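Local atomic coordinates of probable branched-chain-amino-acid aminotransferase (Thermotoga maritima MSB8, PDB entry 3CSW), a protein that probably catalyses pyridoxal-phosphate-dependent transfer of the amino group between leucine, isoleucine or valine and 2-oxoglutarate in branched-chain amino acid metabolism. Residues T204-I209 against L278-V283; F31-K36 against S106-F111; T150-A155 against V165-L170. One frame throughout, in Å; residues are numbered along the deposited sequence. Where two conformers were deposited one is given.

Interaction 1. Residues T204-I209 against L278-V283. With PLP (pyridoxal-5'-phosphate), chain E.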
loop_
_atom_site.group_PDB
_atom_site.type_symbol
_atom_site.label_atom_id
_atom_site.label_comp_id
_atom_site.label_asym_id
_atom_site.label_seq_id
_atom_site.Cartn_x
_atom_site.Cartn_y
_atom_site.Cartn_z
ATOM N N THR A 204 -28.582 -6.259 -5.306
ATOM C CA THR A 204 -29.364 -5.016 -5.535
ATOM C C THR A 204 -28.633 -4.096 -6.510
ATOM O O THR A 204 -29.222 -3.543 -7.428
ATOM C CB THR A 204 -29.644 -4.231 -4.222
ATOM O OG1 THR A 204 -29.964 -5.141 -3.170
ATOM C CG2 THR A 204 -30.802 -3.212 -4.403
ATOM N N ARG A 205 -27.335 -3.930 -6.281
ATOM C CA ARG A 205 -26.456 -3.195 -7.194
ATOM C C ARG A 205 -26.597 -3.662 -8.652
ATOM O O ARG A 205 -26.768 -2.870 -9.547
ATOM C CB ARG A 205 -25.012 -3.364 -6.701
ATOM C CG ARG A 205 -23.904 -2.862 -7.626
ATOM C CD ARG A 205 -22.563 -3.393 -7.194
ATOM N NE ARG A 205 -21.496 -2.807 -7.986
ATOM C CZ ARG A 205 -21.091 -3.280 -9.162
ATOM N NH1 ARG A 205 -21.652 -4.366 -9.691
ATOM N NH2 ARG A 205 -20.109 -2.669 -9.801
ATOM N N GLU A 206 -26.475 -4.954 -8.875
ATOM C CA GLU A 206 -26.574 -5.562 -10.180
ATOM C C GLU A 206 -27.897 -5.199 -10.850
ATOM O O GLU A 206 -27.902 -4.770 -12.002
ATOM C CB GLU A 206 -26.437 -7.078 -9.985
ATOM C CG GLU A 206 -26.623 -8.018 -11.161
ATOM C CD GLU A 206 -26.826 -9.472 -10.628
ATOM O OE1 GLU A 206 -25.883 -10.075 -10.041
ATOM O OE2 GLU A 206 -27.959 -9.974 -10.732
ATOM N N ASN A 207 -29.003 -5.362 -10.118
ATOM C CA ASN A 207 -30.344 -5.026 -10.602
ATOM C C ASN A 207 -30.532 -3.561 -10.935
ATOM O O ASN A 207 -31.205 -3.231 -11.924
ATOM C CB ASN A 207 -31.410 -5.468 -9.600
ATOM C CG ASN A 207 -31.773 -6.938 -9.751
ATOM O OD1 ASN A 207 -32.292 -7.357 -10.787
ATOM N ND2 ASN A 207 -31.539 -7.710 -8.711
ATOM N N VAL A 208 -29.934 -2.685 -10.120
ATOM C CA VAL A 208 -30.011 -1.240 -10.344
ATOM C C VAL A 208 -29.249 -0.848 -11.612
ATOM O O VAL A 208 -29.721 -0.004 -12.353
ATOM C CB VAL A 208 -29.523 -0.444 -9.105
ATOM C CG1 VAL A 208 -29.352 1.056 -9.412
ATOM C CG2 VAL A 208 -30.513 -0.672 -7.932
ATOM N N ILE A 209 -28.097 -1.474 -11.866
ATOM C CA ILE A 209 -27.319 -1.228 -13.099
ATOM C C ILE A 209 -28.150 -1.598 -14.338
ATOM O O ILE A 209 -28.233 -0.821 -15.321
ATOM C CB ILE A 209 -25.944 -1.972 -13.076
ATOM C CG1 ILE A 209 -25.027 -1.333 -12.029
ATOM C CG2 ILE A 209 -25.243 -1.934 -14.458
ATOM C CD1 ILE A 209 -23.774 -2.124 -11.700
ATOM N N LEU A 278 -38.203 -9.452 -13.703
ATOM C CA LEU A 278 -36.953 -9.909 -14.302
ATOM C C LEU A 278 -36.780 -11.371 -13.870
ATOM O O LEU A 278 -36.604 -11.643 -12.688
ATOM C CB LEU A 278 -35.787 -9.020 -13.853
ATOM C CG LEU A 278 -34.593 -8.973 -14.805
ATOM C CD1 LEU A 278 -34.935 -8.116 -16.011
ATOM C CD2 LEU A 278 -33.347 -8.436 -14.100
ATOM N N GLU A 279 -36.866 -12.296 -14.830
ATOM C CA GLU A 279 -36.880 -13.762 -14.567
ATOM C C GLU A 279 -35.648 -14.299 -13.829
ATOM O O GLU A 279 -35.753 -15.229 -13.028
ATOM C CB GLU A 279 -37.069 -14.546 -15.893
ATOM C CG GLU A 279 -36.733 -16.048 -15.839
ATOM C CD GLU A 279 -37.622 -16.846 -14.878
ATOM O OE1 GLU A 279 -38.666 -16.322 -14.451
ATOM O OE2 GLU A 279 -37.287 -18.012 -14.556
ATOM N N GLU A 280 -34.491 -13.731 -14.117
ATOM C CA GLU A 280 -33.235 -14.130 -13.440
ATOM C C GLU A 280 -33.281 -13.999 -11.908
ATOM O O GLU A 280 -32.522 -14.661 -11.218
ATOM C CB GLU A 280 -32.045 -13.347 -14.000
ATOM C CG GLU A 280 -32.067 -11.862 -13.709
ATOM C CD GLU A 280 -30.906 -11.123 -14.357
ATOM O OE1 GLU A 280 -30.822 -11.123 -15.609
ATOM O OE2 GLU A 280 -30.095 -10.522 -13.608
ATOM N N ASN A 281 -34.181 -13.169 -11.386
ATOM C CA ASN A 281 -34.400 -13.036 -9.940
ATOM C C ASN A 281 -35.382 -14.050 -9.346
ATOM O O ASN A 281 -35.604 -14.052 -8.136
ATOM C CB ASN A 281 -34.921 -11.630 -9.622
ATOM C CG ASN A 281 -33.923 -10.565 -9.931
ATOM O OD1 ASN A 281 -32.726 -10.733 -9.683
ATOM N ND2 ASN A 281 -34.399 -9.442 -10.448
ATOM N N TRP A 282 -35.968 -14.897 -10.201
ATOM C CA TRP A 282 -37.016 -15.837 -9.794
ATOM C C TRP A 282 -36.856 -17.277 -10.255
ATOM O O TRP A 282 -37.750 -18.086 -10.015
ATOM C CB TRP A 282 -38.382 -15.307 -10.238
ATOM C CG TRP A 282 -38.668 -13.953 -9.640
ATOM C CD1 TRP A 282 -38.574 -12.753 -10.265
ATOM C CD2 TRP A 282 -39.027 -13.672 -8.281
ATOM N NE1 TRP A 282 -38.879 -11.738 -9.395
ATOM C CE2 TRP A 282 -39.163 -12.275 -8.169
ATOM C CE3 TRP A 282 -39.272 -14.467 -7.154
ATOM C CZ2 TRP A 282 -39.522 -11.652 -6.970
ATOM C CZ3 TRP A 282 -39.620 -13.842 -5.960
ATOM C CH2 TRP A 282 -39.748 -12.451 -5.884
ATOM N N VAL A 283 -35.731 -17.611 -10.873
ATOM C CA VAL A 283 -35.424 -18.972 -11.311
ATOM C C VAL A 283 -35.616 -19.953 -10.158
ATOM O O VAL A 283 -35.083 -19.711 -9.078
ATOM C CB VAL A 283 -33.928 -19.108 -11.743
ATOM C CG1 VAL A 283 -33.722 -20.393 -12.518
ATOM C CG2 VAL A 283 -33.475 -17.921 -12.577
HETATM N N1 PLP E . -21.667 -4.631 0.791
HETATM C C2 PLP E . -21.510 -5.388 1.948
HETATM C C2A PLP E . -20.226 -5.244 2.704
HETATM C C3 PLP E . -22.545 -6.250 2.372
HETATM O O3 PLP E . -22.447 -6.942 3.556
HETATM C C4 PLP E . -23.736 -6.338 1.612
HETATM C C4A PLP E . -24.879 -7.198 2.075
HETATM O O4A PLP E . -25.683 -6.765 2.922
HETATM C C5 PLP E . -23.873 -5.558 0.450
HETATM C C6 PLP E . -22.829 -4.721 0.050
HETATM C C5A PLP E . -25.197 -5.439 -0.270
HETATM O O4P PLP E . -25.380 -6.540 -1.149
HETATM P P PLP E . -26.856 -7.063 -1.605
HETATM O O1P PLP E . -26.729 -8.436 -2.296
HETATM O O2P PLP E . -27.458 -6.075 -2.564
HETATM O O3P PLP E . -27.673 -7.150 -0.323
#
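Asn207 brings its amide up to that of Asn281, the two side chains arriving from opposite directions and pairing through two unequal hydrogen bonds. CG anti to its carbonyl carbon (chi1 -83°) swings the Asn207 amide towards Asn281. Asn281 ND2 gives the good bond to Asn207 OD1 at 3.0 Å and 168°, with the acceptor almost in the amide plane of Asn281 but the donor tilted from the carbonyl plane of Asn207. The amide planes are 58° apart, consistent with the longer, weak return bond from Asn207 ND2 to Asn281 OD1 (3.4 Å). Leu278 CD2 packs on Asn207 OD1 at 3.6 Å. Nearby, Glu206 OE2 and Glu280 OE2 come within 3.6 Å, a proximity that Lys58 probably makes tolerable, its NZ salt-bridged to both and hydrogen-bonded to Asn281 OD1; Glu280 OE2 has a second salt bridge, to Lys210. One turn back, Thr204 uses its backbone N (3.0 Å) and its OG1 (2.7 Å) to hold PLP O2P. Helix 203-214 thus grips the cofactor phosphate near its N-terminal end while its flank meets the 3-10 turn 279-281. The chemistry implies a buried amide pair beside two carboxylates whose repulsion Lys58 and Lys210 are likely to offset.

Interaction 2. Residues F31-K36 against S106-F111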
loop_
_atom_site.group_PDB
_atom_site.type_symbol
_atom_site.label_atom_id
_atom_site.label_comp_id
_atom_site.label_asym_id
_atom_site.label_seq_id
_atom_site.Cartn_x
_atom_site.Cartn_y
_atom_site.Cartn_z
ATOM N N PHE A 31 -21.106 -28.550 21.106
ATOM C CA PHE A 31 -20.156 -27.562 21.594
ATOM C C PHE A 31 -18.987 -27.341 20.645
ATOM O O PHE A 31 -18.529 -26.212 20.485
ATOM C CB PHE A 31 -19.591 -27.918 22.967
ATOM C CG PHE A 31 -18.584 -26.923 23.436
ATOM C CD1 PHE A 31 -18.994 -25.756 24.064
ATOM C CD2 PHE A 31 -17.232 -27.094 23.152
ATOM C CE1 PHE A 31 -18.068 -24.804 24.451
ATOM C CE2 PHE A 31 -16.299 -26.146 23.534
ATOM C CZ PHE A 31 -16.714 -25.002 24.191
ATOM N N SER A 32 -18.492 -28.412 20.035
ATOM C CA SER A 32 -17.397 -28.298 19.077
ATOM C C SER A 32 -17.797 -27.439 17.874
ATOM O O SER A 32 -16.967 -26.712 17.350
ATOM C CB SER A 32 -16.925 -29.676 18.617
ATOM O OG SER A 32 -17.995 -30.386 18.032
ATOM N N LEU A 33 -19.058 -27.531 17.448
ATOM C CA LEU A 33 -19.573 -26.679 16.383
ATOM C C LEU A 33 -19.614 -25.207 16.831
ATOM O O LEU A 33 -19.256 -24.312 16.070
ATOM C CB LEU A 33 -20.955 -27.148 15.899
ATOM C CG LEU A 33 -21.556 -26.380 14.705
ATOM C CD1 LEU A 33 -22.373 -27.288 13.815
ATOM C CD2 LEU A 33 -22.413 -25.205 15.151
ATOM N N PHE A 34 -20.039 -24.963 18.061
ATOM C CA PHE A 34 -20.062 -23.610 18.597
ATOM C C PHE A 34 -18.655 -23.012 18.682
ATOM O O PHE A 34 -18.449 -21.860 18.296
ATOM C CB PHE A 34 -20.734 -23.574 19.975
ATOM C CG PHE A 34 -20.675 -22.224 20.658
ATOM C CD1 PHE A 34 -21.330 -21.132 20.125
ATOM C CD2 PHE A 34 -19.982 -22.057 21.842
ATOM C CE1 PHE A 34 -21.280 -19.900 20.755
ATOM C CE2 PHE A 34 -19.929 -20.834 22.469
ATOM C CZ PHE A 34 -20.582 -19.751 21.927
ATOM N N GLU A 35 -17.694 -23.773 19.205
ATOM C CA GLU A 35 -16.335 -23.253 19.343
ATOM C C GLU A 35 -15.769 -22.916 17.955
ATOM O O GLU A 35 -15.185 -21.862 17.756
ATOM C CB GLU A 35 -15.432 -24.227 20.106
ATOM C CG GLU A 35 -14.077 -23.626 20.474
ATOM C CD GLU A 35 -13.137 -24.590 21.179
ATOM O OE1 GLU A 35 -13.421 -25.810 21.207
ATOM O OE2 GLU A 35 -12.102 -24.112 21.710
ATOM N N LYS A 36 -15.993 -23.805 16.999
ATOM C CA LYS A 36 -15.532 -23.626 15.633
ATOM C C LYS A 36 -16.214 -22.467 14.890
ATOM O O LYS A 36 -15.593 -21.805 14.060
ATOM C CB LYS A 36 -15.747 -24.937 14.864
ATOM C CG LYS A 36 -15.232 -24.943 13.425
ATOM C CD LYS A 36 -13.719 -24.826 13.366
ATOM C CE LYS A 36 -13.207 -24.715 11.931
ATOM N NZ LYS A 36 -11.711 -24.586 11.906
ATOM N N SER A 106 -18.536 -28.747 9.250
ATOM C CA SER A 106 -19.787 -29.505 9.301
ATOM C C SER A 106 -20.669 -29.360 8.051
ATOM O O SER A 106 -21.301 -30.327 7.645
ATOM C CB SER A 106 -20.598 -29.146 10.560
ATOM O OG SER A 106 -20.940 -27.769 10.601
ATOM N N GLY A 107 -20.718 -28.170 7.451
ATOM C CA GLY A 107 -21.621 -27.916 6.319
ATOM C C GLY A 107 -23.087 -27.693 6.714
ATOM O O GLY A 107 -23.946 -27.521 5.844
ATOM N N GLU A 108 -23.359 -27.702 8.025
ATOM C CA GLU A 108 -24.677 -27.419 8.613
ATOM C C GLU A 108 -25.204 -26.073 8.152
ATOM O O GLU A 108 -24.447 -25.109 8.116
ATOM C CB GLU A 108 -24.538 -27.332 10.141
ATOM C CG GLU A 108 -24.186 -28.638 10.868
ATOM C CD GLU A 108 -25.381 -29.285 11.548
ATOM O OE1 GLU A 108 -26.501 -29.208 10.995
ATOM O OE2 GLU A 108 -25.201 -29.863 12.644
ATOM N N VAL A 109 -26.497 -25.991 7.844
ATOM C CA VAL A 109 -27.129 -24.727 7.412
ATOM C C VAL A 109 -28.179 -24.266 8.438
ATOM O O VAL A 109 -28.927 -25.082 8.985
ATOM C CB VAL A 109 -27.770 -24.862 6.003
ATOM C CG1 VAL A 109 -28.409 -23.545 5.550
ATOM C CG2 VAL A 109 -26.720 -25.301 4.982
ATOM N N LEU A 110 -28.205 -22.963 8.713
ATOM C CA LEU A 110 -29.194 -22.376 9.615
ATOM C C LEU A 110 -29.899 -21.242 8.903
ATOM O O LEU A 110 -29.242 -20.336 8.393
ATOM C CB LEU A 110 -28.534 -21.834 10.884
ATOM C CG LEU A 110 -29.351 -20.959 11.848
ATOM C CD1 LEU A 110 -30.400 -21.778 12.548
ATOM C CD2 LEU A 110 -28.415 -20.303 12.855
ATOM N N PHE A 111 -31.233 -21.290 8.874
ATOM C CA PHE A 111 -32.037 -20.211 8.291
ATOM C C PHE A 111 -32.702 -19.473 9.439
ATOM O O PHE A 111 -33.161 -20.116 10.388
ATOM C CB PHE A 111 -33.131 -20.753 7.384
ATOM C CG PHE A 111 -32.645 -21.521 6.173
ATOM C CD1 PHE A 111 -32.162 -22.821 6.295
ATOM C CD2 PHE A 111 -32.774 -20.977 4.895
ATOM C CE1 PHE A 111 -31.776 -23.559 5.165
ATOM C CE2 PHE A 111 -32.394 -21.714 3.763
ATOM C CZ PHE A 111 -31.889 -22.998 3.902
#
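Leu33 carries the helix side of this contact with a single methyl group: its CD1 meets Ser106 OG at 3.6 Å and Glu108 CG at 3.7 Å. With CG anti to the backbone N (chi1 -176°), the leucine reaches away from helix 31-37 towards the turn that leads into strand 109-115, and CD1 is the branch that touches both residues. The close part of the contact is thus a methyl resting on a hydroxyl oxygen and, next to it, the aliphatic stem of a glutamate. Chi1 (-67°) sets Glu108 CG, anti to its carbonyl carbon, against the methyl; the bend at chi2 then turns the carboxylate back so that OE2 lies 4.0 Å from Leu33 CD1. Ser106 CB follows at 4.1 Å from Leu33 CD1, completing a small patch of van der Waals contact.

The loose side begins immediately beyond this patch. Ser106 is exposed, Leu33 and Glu108 are only partly covered, and the two segments together bury just 90 Å². The turn itself is shaped by Gly107, whose positive phi of 78° suits glycine, and its carbonyl oxygen is hydrogen-bonded to Ser75 OG. On another side of the helix, Glu35 makes a salt bridge to Lys99 and a hydrogen bond to Tyr101, both of the second subunit, so the helix that touches this turn also takes part in a subunit interface.

Far from the cofactor, the contact joins helix 31-37 to the entry of a strand in the six-stranded antiparallel sheet. Its chemistry is consistent with a contact that rests mainly on van der Waals packing, with no hydrogen bond between the two segments to set its direction.

Interaction 3. Residues T150-A155 against V165-L170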
loop_
_atom_site.group_PDB
_atom_site.type_symbol
_atom_site.label_atom_id
_atom_site.label_comp_id
_atom_site.label_asym_id
_atom_site.label_seq_id
_atom_site.Cartn_x
_atom_site.Cartn_y
_atom_site.Cartn_z
ATOM N N THR A 150 -13.234 -8.606 9.849
ATOM C CA THR A 150 -13.093 -7.524 10.799
ATOM C C THR A 150 -13.324 -6.133 10.210
ATOM O O THR A 150 -13.642 -5.216 10.961
ATOM C CB THR A 150 -11.750 -7.628 11.530
ATOM O OG1 THR A 150 -10.729 -7.830 10.567
ATOM C CG2 THR A 150 -11.728 -8.834 12.530
ATOM N N ASP A 151 -13.167 -5.947 8.896
ATOM C CA ASP A 151 -13.511 -4.634 8.310
ATOM C C ASP A 151 -15.015 -4.343 8.494
ATOM O O ASP A 151 -15.395 -3.275 8.972
ATOM C CB ASP A 151 -13.059 -4.451 6.837
ATOM C CG ASP A 151 -13.418 -5.626 5.905
ATOM O OD1 ASP A 151 -13.941 -6.678 6.358
ATOM O OD2 ASP A 151 -13.127 -5.493 4.689
ATOM N N ILE A 152 -15.851 -5.305 8.131
ATOM C CA ILE A 152 -17.297 -5.179 8.244
ATOM C C ILE A 152 -17.743 -5.205 9.730
ATOM O O ILE A 152 -18.588 -4.406 10.138
ATOM C CB ILE A 152 -18.037 -6.266 7.412
ATOM C CG1 ILE A 152 -17.683 -6.173 5.913
ATOM C CG2 ILE A 152 -19.547 -6.166 7.641
ATOM C CD1 ILE A 152 -17.887 -4.768 5.233
ATOM N N VAL A 153 -17.164 -6.077 10.553
ATOM C CA VAL A 153 -17.513 -6.109 11.993
ATOM C C VAL A 153 -17.165 -4.765 12.660
ATOM O O VAL A 153 -18.003 -4.156 13.333
ATOM C CB VAL A 153 -16.842 -7.319 12.743
ATOM C CG1 VAL A 153 -16.977 -7.195 14.297
ATOM C CG2 VAL A 153 -17.432 -8.628 12.253
ATOM N N LEU A 154 -15.948 -4.274 12.457
ATOM C CA LEU A 154 -15.555 -3.006 13.077
ATOM C C LEU A 154 -16.318 -1.803 12.514
ATOM O O LEU A 154 -16.693 -0.904 13.255
ATOM C CB LEU A 154 -14.033 -2.809 13.007
ATOM C CG LEU A 154 -13.212 -3.857 13.771
ATOM C CD1 LEU A 154 -11.689 -3.609 13.609
ATOM C CD2 LEU A 154 -13.609 -3.833 15.236
ATOM N N ALA A 155 -16.597 -1.805 11.217
ATOM C CA ALA A 155 -17.303 -0.672 10.591
ATOM C C ALA A 155 -18.763 -0.572 11.025
ATOM O O ALA A 155 -19.272 0.528 11.257
ATOM C CB ALA A 155 -17.192 -0.738 9.032
ATOM N N VAL A 165 -22.045 3.431 7.246
ATOM C CA VAL A 165 -20.740 4.076 7.079
ATOM C C VAL A 165 -20.121 3.616 5.738
ATOM O O VAL A 165 -20.343 2.495 5.301
ATOM C CB VAL A 165 -19.776 3.798 8.265
ATOM C CG1 VAL A 165 -20.286 4.487 9.547
ATOM C CG2 VAL A 165 -19.545 2.283 8.483
ATOM N N ILE A 166 -19.381 4.513 5.080
ATOM C CA ILE A 166 -18.740 4.238 3.800
ATOM C C ILE A 166 -17.263 3.832 3.998
ATOM O O ILE A 166 -16.446 4.617 4.487
ATOM C CB ILE A 166 -18.852 5.475 2.871
ATOM C CG1 ILE A 166 -20.311 5.991 2.809
ATOM C CG2 ILE A 166 -18.289 5.193 1.504
ATOM C CD1 ILE A 166 -21.407 4.972 2.515
ATOM N N LEU A 167 -16.953 2.584 3.650
ATOM C CA LEU A 167 -15.586 2.072 3.658
ATOM C C LEU A 167 -14.889 2.442 2.353
ATOM O O LEU A 167 -15.399 2.162 1.259
ATOM C CB LEU A 167 -15.526 0.548 3.858
ATOM C CG LEU A 167 -15.885 -0.081 5.209
ATOM C CD1 LEU A 167 -17.392 -0.193 5.349
ATOM C CD2 LEU A 167 -15.179 -1.436 5.439
ATOM N N LEU A 168 -13.760 3.137 2.497
ATOM C CA LEU A 168 -12.856 3.416 1.417
ATOM C C LEU A 168 -11.829 2.294 1.395
ATOM O O LEU A 168 -11.582 1.641 2.417
ATOM C CB LEU A 168 -12.119 4.748 1.635
ATOM C CG LEU A 168 -12.960 5.975 1.992
ATOM C CD1 LEU A 168 -12.075 7.177 2.114
ATOM C CD2 LEU A 168 -14.067 6.176 1.000
ATOM N N GLY A 169 -11.235 2.075 0.233
ATOM C CA GLY A 169 -10.137 1.127 0.111
ATOM C C GLY A 169 -8.862 1.785 0.569
ATOM O O GLY A 169 -8.855 2.981 0.869
ATOM N N LEU A 170 -7.762 1.036 0.577
ATOM C CA LEU A 170 -6.505 1.561 1.094
ATOM C C LEU A 170 -6.022 2.804 0.383
ATOM O O LEU A 170 -5.283 3.552 0.972
ATOM C CB LEU A 170 -5.374 0.526 1.042
ATOM C CG LEU A 170 -5.356 -0.638 2.034
ATOM C CD1 LEU A 170 -4.021 -1.413 1.852
ATOM C CD2 LEU A 170 -5.582 -0.169 3.481
#
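Leu167 fills the middle of the contact, spreading its two methyl groups over successive turns of helix 150-156. CD1 rests on Ala155 CB at 3.7 Å, whereas CD2 reaches back along the helix to Asp151 CB at 3.9 Å and, more distantly, to Ile152 CD1 at 4.3 Å. Two residues earlier on the same strand face, Val165 places CG2 3.9 Å from Ala155 CB and 3.3 Å from Ala155 O. That methyl stands between the backbone N and the carbonyl carbon of its own residue, which directs it at the end of the helical segment. Ala155, having only CB, lets the strand come close: its CA and that of Val165 are 6.8 Å apart. Replacing Leu167 by an alanine would probably leave Asp151 CB and Ile152 CD1 without their strand partner and open a gap beside Ala155.

Outward from this apolar shell, the carboxylate of Asp151 is tied down by several bonds. OD1 accepts from Ile152 N at 2.9 Å, a donor lying above the carboxylate plane, and forms a salt bridge with Arg149; OD2 pairs with Arg134 and accepts from Ile135 N. These bonds hold the carboxylate and so the side-chain rotation (chi1 48°); the CB that Leu167 touches is placed by the helix backbone. Backbone hydrogen bonds from Leu167 to Cys175 and Glu176 hold the strand in its sheet, and Ile152 itself touches the bound PLP.

The axes of segments 150-155 and 165-168 make 148° and approach to 10.1 Å. This is the packing of the crossover helix on the second of the two parallel strands of a beta-alpha-beta unit (125-129, 150-156, 164-168), here along the PLP pocket of a class-IV aminotransferase.

Overall arrangement
Along the chain the contacts come in series: interaction 2 closes before interaction 3 opens, and interaction 3 before interaction 1. Their centres are 26 to 31 Å apart, with nearest atoms about 12 to 13 Å apart and no touch between them. Interaction 2 lies at the edge of the chain, about 23 Å from its centre, on the antiparallel sheet containing strand 109-115. Interactions 1 and 3 lie on opposite sides of the centre, and each supplies a residue to the cofactor pocket, Thr204 and Ile152 respectively. Interactions 2 and 3 both touch the second subunit; interaction 3, whose helix 150-156 also supplies Ile152 to the pocket, links the cofactor site with the assembly.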